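Local atomic coordinates of flavodoxin (PDB entry 2ARK), a protein that binds FMN and probably serves as a low-potential electron donor to a number of redox enzymes. Residues A[70-75]-A[112-117]. Numbering follows the deposited sequence.
Sequences KMKRFF and LTMLMN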
ATOM      1  N   LYS A  70     -11.904  14.591  -5.819  1.00 22.43           N
ATOM      2  CA  LYS A  70     -11.633  16.025  -5.915  1.00 23.80           C
ATOM      3  C   LYS A  70     -10.208  16.326  -5.434  1.00 24.26           C
ATOM      4  O   LYS A  70      -9.542  17.166  -6.025  1.00 25.77           O
ATOM      5  CB  LYS A  70     -12.707  16.920  -5.231  1.00 23.46           C
ATOM      6  CG  LYS A  70     -13.929  17.257  -6.132  1.00 23.87           C
ATOM      7  CD  LYS A  70     -14.806  18.333  -5.509  1.00 23.60           C
ATOM      8  CE  LYS A  70     -16.088  18.615  -6.275  1.00 26.40           C
ATOM      9  NZ  LYS A  70     -17.043  19.599  -5.581  1.00 25.97           N
HETATM   10  N   MSE A  71      -9.720  15.631  -4.406  1.00 24.25           N
HETATM   11  CA  MSE A  71      -8.342  15.828  -4.006  1.00 24.50           C
HETATM   12  C   MSE A  71      -7.359  15.290  -5.045  1.00 24.76           C
HETATM   13  O   MSE A  71      -6.372  15.931  -5.361  1.00 24.95           O
HETATM   14  CB  MSE A  71      -8.064  15.262  -2.626  1.00 25.01           C
HETATM   15  CG  MSE A  71      -6.675  15.587  -2.134  1.00 26.78           C
HETATM   16 SE   MSE A  71      -6.412  17.557  -1.776  1.00 42.19          SE
HETATM   17  CE  MSE A  71      -7.534  17.773  -0.173  1.00 33.97           C
ATOM     18  N   LYS A  72      -7.656  14.115  -5.585  1.00 24.71           N
ATOM     19  CA  LYS A  72      -6.894  13.531  -6.669  1.00 24.16           C
ATOM     20  C   LYS A  72      -6.858  14.468  -7.883  1.00 24.48           C
ATOM     21  O   LYS A  72      -5.794  14.653  -8.499  1.00 24.61           O
ATOM     22  CB  LYS A  72      -7.489  12.147  -7.032  1.00 23.82           C
ATOM     23  CG  LYS A  72      -6.667  11.345  -8.009  1.00 24.63           C
ATOM     24  CD  LYS A  72      -5.376  10.751  -7.380  1.00 25.09           C
ATOM     25  CE  LYS A  72      -4.230  10.632  -8.401  1.00 21.57           C
ATOM     26  NZ  LYS A  72      -4.703   9.893  -9.604  1.00 22.58           N
ATOM     27  N   ARG A  73      -7.988  15.093  -8.217  1.00 24.36           N
ATOM     28  CA  ARG A  73      -8.039  15.974  -9.400  1.00 24.08           C
ATOM     29  C   ARG A  73      -7.196  17.238  -9.201  1.00 25.31           C
ATOM     30  O   ARG A  73      -6.550  17.724 -10.130  1.00 25.90           O
ATOM     31  CB  ARG A  73      -9.481  16.330  -9.730  1.00 23.67           C
ATOM     32  CG  ARG A  73      -9.693  17.281 -10.924  1.00 21.72           C
ATOM     33  CD  ARG A  73     -10.724  18.258 -10.476  1.00 20.03           C
ATOM     34  NE  ARG A  73     -11.923  18.137 -11.232  1.00 20.64           N
ATOM     35  CZ  ARG A  73     -13.127  18.585 -10.885  1.00 19.43           C
ATOM     36  NH1 ARG A  73     -14.095  18.390 -11.758  1.00 16.42           N
ATOM     37  NH2 ARG A  73     -13.391  19.179  -9.705  1.00 16.91           N
ATOM     38  N   PHE A  74      -7.190  17.753  -7.980  1.00 25.62           N
ATOM     39  CA  PHE A  74      -6.385  18.888  -7.651  1.00 27.00           C
ATOM     40  C   PHE A  74      -4.885  18.609  -7.867  1.00 28.03           C
ATOM     41  O   PHE A  74      -4.144  19.437  -8.449  1.00 28.58           O
ATOM     42  CB  PHE A  74      -6.654  19.312  -6.198  1.00 27.46           C
ATOM     43  CG  PHE A  74      -5.848  20.494  -5.768  1.00 28.81           C
ATOM     44  CD1 PHE A  74      -6.309  21.794  -6.021  1.00 29.22           C
ATOM     45  CD2 PHE A  74      -4.621  20.318  -5.138  1.00 27.82           C
ATOM     46  CE1 PHE A  74      -5.551  22.912  -5.644  1.00 28.00           C
ATOM     47  CE2 PHE A  74      -3.862  21.421  -4.761  1.00 31.12           C
ATOM     48  CZ  PHE A  74      -4.327  22.723  -5.017  1.00 28.33           C
ATOM     49  N   PHE A  75      -4.440  17.456  -7.385  1.00 28.15           N
ATOM     50  CA  PHE A  75      -3.075  17.044  -7.593  1.00 28.86           C
ATOM     51  C   PHE A  75      -2.759  16.742  -9.040  1.00 29.38           C
ATOM     52  O   PHE A  75      -1.730  17.159  -9.527  1.00 30.16           O
ATOM     53  CB  PHE A  75      -2.699  15.892  -6.643  1.00 29.23           C
ATOM     54  CG  PHE A  75      -2.338  16.374  -5.276  1.00 28.08           C
ATOM     55  CD1 PHE A  75      -3.326  16.777  -4.391  1.00 27.60           C
ATOM     56  CD2 PHE A  75      -1.015  16.496  -4.897  1.00 28.51           C
ATOM     57  CE1 PHE A  75      -3.000  17.282  -3.133  1.00 29.07           C
ATOM     58  CE2 PHE A  75      -0.670  16.998  -3.645  1.00 28.63           C
ATOM     59  CZ  PHE A  75      -1.657  17.392  -2.759  1.00 29.28           C
ATOM     60  N   LEU A 112      -0.294   9.807   0.992  1.00 24.97           N
ATOM     61  CA  LEU A 112       1.158   9.769   1.060  1.00 25.83           C
ATOM     62  C   LEU A 112       1.826   9.346  -0.263  1.00 26.35           C
ATOM     63  O   LEU A 112       2.872   9.877  -0.632  1.00 26.69           O
ATOM     64  CB  LEU A 112       1.636   8.886   2.228  1.00 25.46           C
ATOM     65  CG  LEU A 112       1.300   9.435   3.628  1.00 25.17           C
ATOM     66  CD1 LEU A 112       1.548   8.376   4.733  1.00 20.97           C
ATOM     67  CD2 LEU A 112       1.995  10.748   3.958  1.00 20.98           C
ATOM     68  N   THR A 113       1.222   8.412  -0.985  1.00 27.06           N
ATOM     69  CA  THR A 113       1.811   7.963  -2.226  1.00 27.73           C
ATOM     70  C   THR A 113       1.707   9.000  -3.315  1.00 28.57           C
ATOM     71  O   THR A 113       2.591   9.137  -4.150  1.00 28.64           O
ATOM     72  CB  THR A 113       1.390   6.498  -2.635  1.00 27.86           C
ATOM     73  OG1 THR A 113       0.851   6.459  -3.970  1.00 27.81           O
ATOM     74  CG2 THR A 113       0.438   5.935  -1.678  1.00 26.10           C
HETATM   75  N   MSE A 114       0.638   9.760  -3.265  1.00 30.41           N
HETATM   76  CA  MSE A 114       0.421  10.860  -4.159  1.00 33.68           C
HETATM   77  C   MSE A 114       1.441  11.975  -3.863  1.00 31.95           C
HETATM   78  O   MSE A 114       2.062  12.520  -4.774  1.00 32.59           O
HETATM   79  CB  MSE A 114      -1.007  11.326  -3.936  1.00 32.84           C
HETATM   80  CG  MSE A 114      -1.560  12.204  -4.975  1.00 35.65           C
HETATM   81 SE   MSE A 114      -3.400  12.770  -4.510  1.00 44.05          SE
HETATM   82  CE  MSE A 114      -3.154  13.633  -2.627  1.00 31.95           C
ATOM     83  N   LEU A 115       1.622  12.279  -2.588  1.00 30.97           N
ATOM     84  CA  LEU A 115       2.574  13.268  -2.153  1.00 30.94           C
ATOM     85  C   LEU A 115       3.995  12.865  -2.490  1.00 32.40           C
ATOM     86  O   LEU A 115       4.792  13.714  -2.916  1.00 32.55           O
ATOM     87  CB  LEU A 115       2.444  13.547  -0.645  1.00 29.14           C
ATOM     88  CG  LEU A 115       1.106  14.155  -0.224  1.00 28.94           C
ATOM     89  CD1 LEU A 115       0.864  13.919   1.270  1.00 26.79           C
ATOM     90  CD2 LEU A 115       0.971  15.623  -0.562  1.00 25.99           C
HETATM   91  N   MSE A 116       4.326  11.584  -2.314  1.00 33.08           N
HETATM   92  CA  MSE A 116       5.669  11.122  -2.633  1.00 35.56           C
HETATM   93  C   MSE A 116       5.976  11.265  -4.086  1.00 32.58           C
HETATM   94  O   MSE A 116       7.127  11.501  -4.476  1.00 32.38           O
HETATM   95  CB  MSE A 116       5.892   9.692  -2.200  1.00 34.08           C
HETATM   96  CG  MSE A 116       6.180   9.625  -0.739  1.00 38.18           C
HETATM   97 SE   MSE A 116       6.678   7.815  -0.157  1.00 48.52          SE
HETATM   98  CE  MSE A 116       4.835   6.888  -0.385  1.00 39.13           C
ATOM     99  N   ASN A 117       4.937  11.145  -4.895  1.00 31.05           N
ATOM    100  CA  ASN A 117       5.117  11.200  -6.324  1.00 29.97           C
ATOM    101  C   ASN A 117       5.649  12.564  -6.748  1.00 29.08           C
ATOM    102  O   ASN A 117       6.370  12.664  -7.730  1.00 29.19           O
ATOM    103  CB  ASN A 117       3.800  10.879  -7.019  1.00 30.49           C
ATOM    104  CG  ASN A 117       3.987  10.431  -8.429  1.00 29.43           C
ATOM    105  OD1 ASN A 117       4.069  11.253  -9.341  1.00 28.41           O
ATOM    106  ND2 ASN A 117       4.023   9.111  -8.633  1.00 27.24           N
TER
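The methyl CE of selenomethionine M114 lies over one face of the F75 ring, 3.7 Å from the ring centroid and 16° off the ring normal, a CH-pi contact. M114 CE is displaced toward the rim, closest to F75 CD1 at 3.6 Å. The selenium SE of M114 sits obliquely to the same ring, 3.8 Å from F75 CG and equally near F75 CB, which gives a Met-aromatic contact. M114 reaches across because CG is anti to the backbone N and SE extended beyond it, while a bend at chi3 (56°) turns CE onto the ring. The tip of M114 also touches M71 and K72: M71 CG lies 4.1 Å from M114 CE, and the aliphatic CD of K72 is 4.0 Å from M114 SE. L115 CD2 meets the F75 ring obliquely, 3.8 Å from F75 CE2. The contact is wholly apolar between the two segments and buries 221 Å² in all, most of it on M114 and F75.

The axes of the 70-75 and 112-117 segments are nearly parallel (4°), 11.5 Å apart at closest approach, so long side chains bridge the gap. Beneath them, V58 of strand 55-61 touches M71, F75 and L115. K72 sends its amino group out of this apolar patch to a salt bridge with D76 and to the carbonyl oxygens of N63 and V67 of the second subunit, whose M64 also packs on M114. The contact thus joins helices 69-78 and 104-117 beside one another on the same face of the parallel sheet, the side-by-side helix layer of the three-layered alpha/beta/alpha flavodoxin-like fold.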